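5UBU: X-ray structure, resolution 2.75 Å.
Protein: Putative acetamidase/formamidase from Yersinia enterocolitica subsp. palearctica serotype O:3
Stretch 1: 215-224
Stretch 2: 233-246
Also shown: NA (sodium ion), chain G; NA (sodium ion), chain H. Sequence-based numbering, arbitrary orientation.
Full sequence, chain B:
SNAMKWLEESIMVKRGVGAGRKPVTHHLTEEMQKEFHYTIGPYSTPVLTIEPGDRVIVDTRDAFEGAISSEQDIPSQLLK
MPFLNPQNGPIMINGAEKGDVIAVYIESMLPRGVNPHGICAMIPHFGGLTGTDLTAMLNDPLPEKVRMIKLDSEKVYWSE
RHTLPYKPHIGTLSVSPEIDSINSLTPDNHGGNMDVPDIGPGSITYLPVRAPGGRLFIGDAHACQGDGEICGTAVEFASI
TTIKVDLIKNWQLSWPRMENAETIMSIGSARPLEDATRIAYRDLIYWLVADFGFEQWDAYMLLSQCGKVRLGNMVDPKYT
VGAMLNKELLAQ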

# COMPACT_ATOMS: atom_id res chain seq x y z
N ARG B 215 -15.69 -1.47 29.01
CA ARG B 215 -14.54 -2.39 29.06
C ARG B 215 -13.26 -1.69 28.62
O ARG B 215 -12.73 -1.96 27.55
CB ARG B 215 -14.80 -3.67 28.25
CG ARG B 215 -15.76 -4.61 28.95
CD ARG B 215 -16.12 -5.80 28.08
NE ARG B 215 -16.64 -6.86 28.94
CZ ARG B 215 -15.91 -7.86 29.45
NH1 ARG B 215 -14.62 -8.01 29.17
NH2 ARG B 215 -16.49 -8.75 30.24
N LEU B 216 -12.80 -0.77 29.46
CA LEU B 216 -11.60 0.01 29.19
C LEU B 216 -10.33 -0.76 29.53
O LEU B 216 -10.22 -1.34 30.61
CB LEU B 216 -11.62 1.31 30.00
CG LEU B 216 -10.41 2.26 29.89
CD1 LEU B 216 -10.22 2.75 28.47
CD2 LEU B 216 -10.61 3.43 30.86
N PHE B 217 -9.38 -0.76 28.60
CA PHE B 217 -8.09 -1.41 28.77
C PHE B 217 -7.00 -0.37 28.60
O PHE B 217 -7.12 0.54 27.77
CB PHE B 217 -7.88 -2.51 27.72
CG PHE B 217 -8.80 -3.68 27.86
CD1 PHE B 217 -10.05 -3.67 27.26
CD2 PHE B 217 -8.39 -4.81 28.55
CE1 PHE B 217 -10.89 -4.77 27.36
CE2 PHE B 217 -9.22 -5.92 28.66
CZ PHE B 217 -10.47 -5.90 28.06
N ILE B 218 -5.93 -0.50 29.37
CA ILE B 218 -4.81 0.45 29.30
C ILE B 218 -3.49 -0.28 29.50
O ILE B 218 -3.45 -1.35 30.10
CB ILE B 218 -5.00 1.61 30.32
CG1 ILE B 218 -3.97 2.71 30.11
CG2 ILE B 218 -4.97 1.09 31.76
CD1 ILE B 218 -4.19 3.93 30.99
N GLY B 219 -2.41 0.27 28.96
CA GLY B 219 -1.08 -0.33 29.11
C GLY B 219 -0.05 0.23 28.17
O GLY B 219 -0.30 1.22 27.49
N ASP B 220 1.12 -0.41 28.15
CA ASP B 220 2.22 -0.03 27.26
C ASP B 220 2.60 1.46 27.38
O ASP B 220 2.44 2.24 26.44
CB ASP B 220 1.86 -0.42 25.81
CG ASP B 220 2.99 -0.17 24.81
OD1 ASP B 220 4.20 -0.24 25.15
OD2 ASP B 220 2.64 0.06 23.65
N ALA B 221 3.08 1.84 28.55
CA ALA B 221 3.51 3.21 28.77
C ALA B 221 4.86 3.45 28.08
O ALA B 221 5.71 2.55 28.06
CB ALA B 221 3.62 3.49 30.26
N HIS B 222 5.02 4.63 27.48
CA HIS B 222 6.28 5.00 26.82
C HIS B 222 6.84 6.25 27.48
O HIS B 222 6.10 7.18 27.73
CB HIS B 222 6.11 5.33 25.34
CG HIS B 222 5.66 4.18 24.49
ND1 HIS B 222 4.86 4.36 23.39
CD2 HIS B 222 5.86 2.85 24.61
CE1 HIS B 222 4.62 3.18 22.84
NE2 HIS B 222 5.21 2.25 23.56
N ALA B 223 8.15 6.26 27.74
CA ALA B 223 8.80 7.43 28.34
C ALA B 223 9.00 8.51 27.29
O ALA B 223 9.17 9.68 27.62
CB ALA B 223 10.13 7.04 28.96
N CYS B 224 8.99 8.10 26.02
CA CYS B 224 9.15 8.99 24.87
C CYS B 224 8.92 8.15 23.63
O CYS B 224 8.92 6.93 23.72
CB CYS B 224 10.55 9.59 24.85
SG CYS B 224 11.88 8.37 24.98
NA NA G . 5.51 -0.05 23.33
NA NA H . 2.94 -0.12 21.45
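Stretch 2 (233-246) TAVEFASITTIKVD

How does the second stretch run relative to the first? Both are largely extended. Stretch 1 is mostly strand, entered from earlier in the chain; at Asp220 phi and psi are both positive (53° and 65°), a departure from the usual strand values. Stretch 2 begins as a loop, passes through a short, weakly bonded strand at about Glu236 and Phe237, and then forms a longer strand from Ser239 that continues beyond Asp246. The axes of strands 215-222 and 239-246 approach to 8.6 Å, and their N-to-C directions make an angle of 112°. At that spacing these two strands meet through side chains, whereas the ends nearer His222 and Glu236 come close enough for backbone pairing: the CA atoms of His222 and Glu236 are 5.0 Å apart.

Where do the backbones bond to each other? The pairing is antiparallel and brief. The firmer bond runs from Ala223 N to Val235 O, 3.0 Å long and nearly straight at 168°. The same carbonyl receives a CA-H...O contact, with His222 CA 3.4 Å from Val235 O. A second hydrogen bond, Phe237 N to Ala221 O, is long at 3.3 Å. The two N-H...O bonds lie on either side of the non-hydrogen-bonded pair His222 and Glu236, the second being long and loose. Next to it a water bridges the two stretches, accepting from Ala221 N at 3.2 Å and donating to Phe237 O at 2.6 Å; it fills a place where the backbones do not bond directly.

What draws the acidic side chains together? A sodium ion does. Asp220 OD1 and Glu236 OE2 stand only 2.5 Å apart, a separation two carboxylates would ordinarily resist, but both bind the sodium of chain G, at 2.3 Å from Asp220 OD1 and 2.2 Å from Glu236 OE2. His222 NE2 also binds it at 2.3 Å, and Glu236 OE1 completes a two-oxygen grip at 2.2 Å. That same Glu236 OE1 accepts a hydrogen bond from Ala234 N at 3.1 Å, which helps hold the carboxylate in place. Asp220 OD2 reaches on to the chain H sodium at 2.2 Å, linking the two metal sites.

Which apolar groups pack across the contact? Near the metal, Ala234 CB lies over one face of the His222 ring, 3.6 Å from the ring centroid, as a CH-pi contact. On the other side of the pairing, the Phe237 ring has Ala223 CB over one face, with Phe237 CD1 at 4.1 Å from Ala223 CB, while Phe237 CE1 is 3.6 Å from Ala221 CB. Val235 adds contacts from CG1 to Ala223 CB at 3.8 Å and from CG2 to Cys224 SG at 3.5 Å. Farther along, where the strands cross, alternate side chains meet: Ile218 CD1 is 4.0 Å from Thr241 CG2 and 4.1 Å from Ile243 CG2, and Leu216 CD2 is 3.7 Å from Val245 CG2.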

# COMPACT_ATOMS: atom_id res chain seq x y z
N THR B 233 9.99 -0.44 18.80
CA THR B 233 9.70 -0.09 20.19
C THR B 233 10.16 1.31 20.55
O THR B 233 11.09 1.85 19.97
CB THR B 233 10.40 -1.06 21.19
OG1 THR B 233 11.82 -0.84 21.18
CG2 THR B 233 10.11 -2.51 20.86
N ALA B 234 9.50 1.88 21.54
CA ALA B 234 9.83 3.19 22.07
C ALA B 234 10.63 2.86 23.34
O ALA B 234 11.27 1.82 23.39
CB ALA B 234 8.56 3.94 22.41
N VAL B 235 10.64 3.77 24.32
CA VAL B 235 11.30 3.48 25.59
C VAL B 235 10.17 2.93 26.45
O VAL B 235 9.41 3.68 27.05
CB VAL B 235 12.00 4.71 26.22
CG1 VAL B 235 12.48 4.40 27.63
CG2 VAL B 235 13.16 5.16 25.34
N GLU B 236 10.05 1.60 26.47
CA GLU B 236 9.01 0.89 27.20
C GLU B 236 9.30 0.88 28.70
O GLU B 236 10.42 0.54 29.11
CB GLU B 236 8.97 -0.56 26.73
CG GLU B 236 8.94 -0.78 25.22
CD GLU B 236 7.70 -0.23 24.55
OE1 GLU B 236 7.75 -0.03 23.31
OE2 GLU B 236 6.69 0.01 25.24
N PHE B 237 8.30 1.21 29.52
CA PHE B 237 8.51 1.21 30.98
C PHE B 237 7.23 0.94 31.77
O PHE B 237 6.12 1.04 31.26
CB PHE B 237 9.19 2.52 31.44
CG PHE B 237 8.25 3.71 31.56
CD1 PHE B 237 7.57 4.21 30.47
CD2 PHE B 237 8.12 4.38 32.77
CE1 PHE B 237 6.73 5.31 30.60
CE2 PHE B 237 7.29 5.50 32.89
CZ PHE B 237 6.60 5.96 31.79
N ALA B 238 7.43 0.54 33.03
CA ALA B 238 6.36 0.27 33.97
C ALA B 238 6.03 1.63 34.58
O ALA B 238 6.95 2.36 34.97
CB ALA B 238 6.83 -0.71 35.03
N SER B 239 4.74 1.97 34.67
CA SER B 239 4.34 3.29 35.18
C SER B 239 3.19 3.31 36.15
O SER B 239 2.48 2.32 36.33
CB SER B 239 3.88 4.17 34.01
OG SER B 239 2.61 3.74 33.51
N ILE B 240 3.02 4.49 36.76
CA ILE B 240 1.93 4.79 37.66
C ILE B 240 1.16 5.83 36.85
O ILE B 240 1.49 7.02 36.88
CB ILE B 240 2.38 5.38 39.01
CG1 ILE B 240 3.31 4.40 39.74
CG2 ILE B 240 1.17 5.70 39.88
CD1 ILE B 240 3.86 4.90 41.06
N THR B 241 0.17 5.36 36.09
CA THR B 241 -0.64 6.22 35.24
C THR B 241 -1.95 6.53 35.93
O THR B 241 -2.69 5.61 36.28
CB THR B 241 -0.93 5.55 33.88
OG1 THR B 241 0.30 5.31 33.20
CG2 THR B 241 -1.83 6.41 33.02
N THR B 242 -2.22 7.82 36.14
CA THR B 242 -3.45 8.26 36.78
C THR B 242 -4.37 8.85 35.72
O THR B 242 -3.98 9.76 35.00
CB THR B 242 -3.17 9.31 37.88
OG1 THR B 242 -2.36 8.72 38.90
CG2 THR B 242 -4.48 9.78 38.53
N ILE B 243 -5.58 8.31 35.63
CA ILE B 243 -6.57 8.75 34.65
C ILE B 243 -7.91 9.12 35.29
O ILE B 243 -8.20 8.71 36.42
CB ILE B 243 -6.84 7.65 33.60
CG1 ILE B 243 -7.39 6.37 34.25
CG2 ILE B 243 -5.57 7.33 32.83
CD1 ILE B 243 -7.70 5.26 33.27
N LYS B 244 -8.69 9.92 34.57
CA LYS B 244 -10.03 10.31 35.00
C LYS B 244 -10.89 9.82 33.84
O LYS B 244 -10.69 10.21 32.69
CB LYS B 244 -10.17 11.84 35.18
CG LYS B 244 -11.17 12.30 36.23
CD LYS B 244 -11.90 13.61 35.92
CE LYS B 244 -12.56 14.22 37.16
NZ LYS B 244 -13.66 15.16 36.80
N VAL B 245 -11.83 8.93 34.13
CA VAL B 245 -12.69 8.34 33.11
C VAL B 245 -14.11 8.86 33.27
O VAL B 245 -14.66 8.80 34.37
CB VAL B 245 -12.68 6.80 33.25
CG1 VAL B 245 -13.54 6.15 32.16
CG2 VAL B 245 -11.25 6.27 33.20
N ASP B 246 -14.70 9.36 32.18
CA ASP B 246 -16.06 9.88 32.24
C ASP B 246 -16.82 9.26 31.06
O ASP B 246 -16.23 8.52 30.25
CB ASP B 246 -16.07 11.41 32.25
CG ASP B 246 -17.34 12.01 32.92
OD1 ASP B 246 -18.43 11.39 32.87
OD2 ASP B 246 -17.24 13.12 33.50
O HOH W 1 3.70 0.22 31.19
O HOH W 2 4.60 -1.33 19.38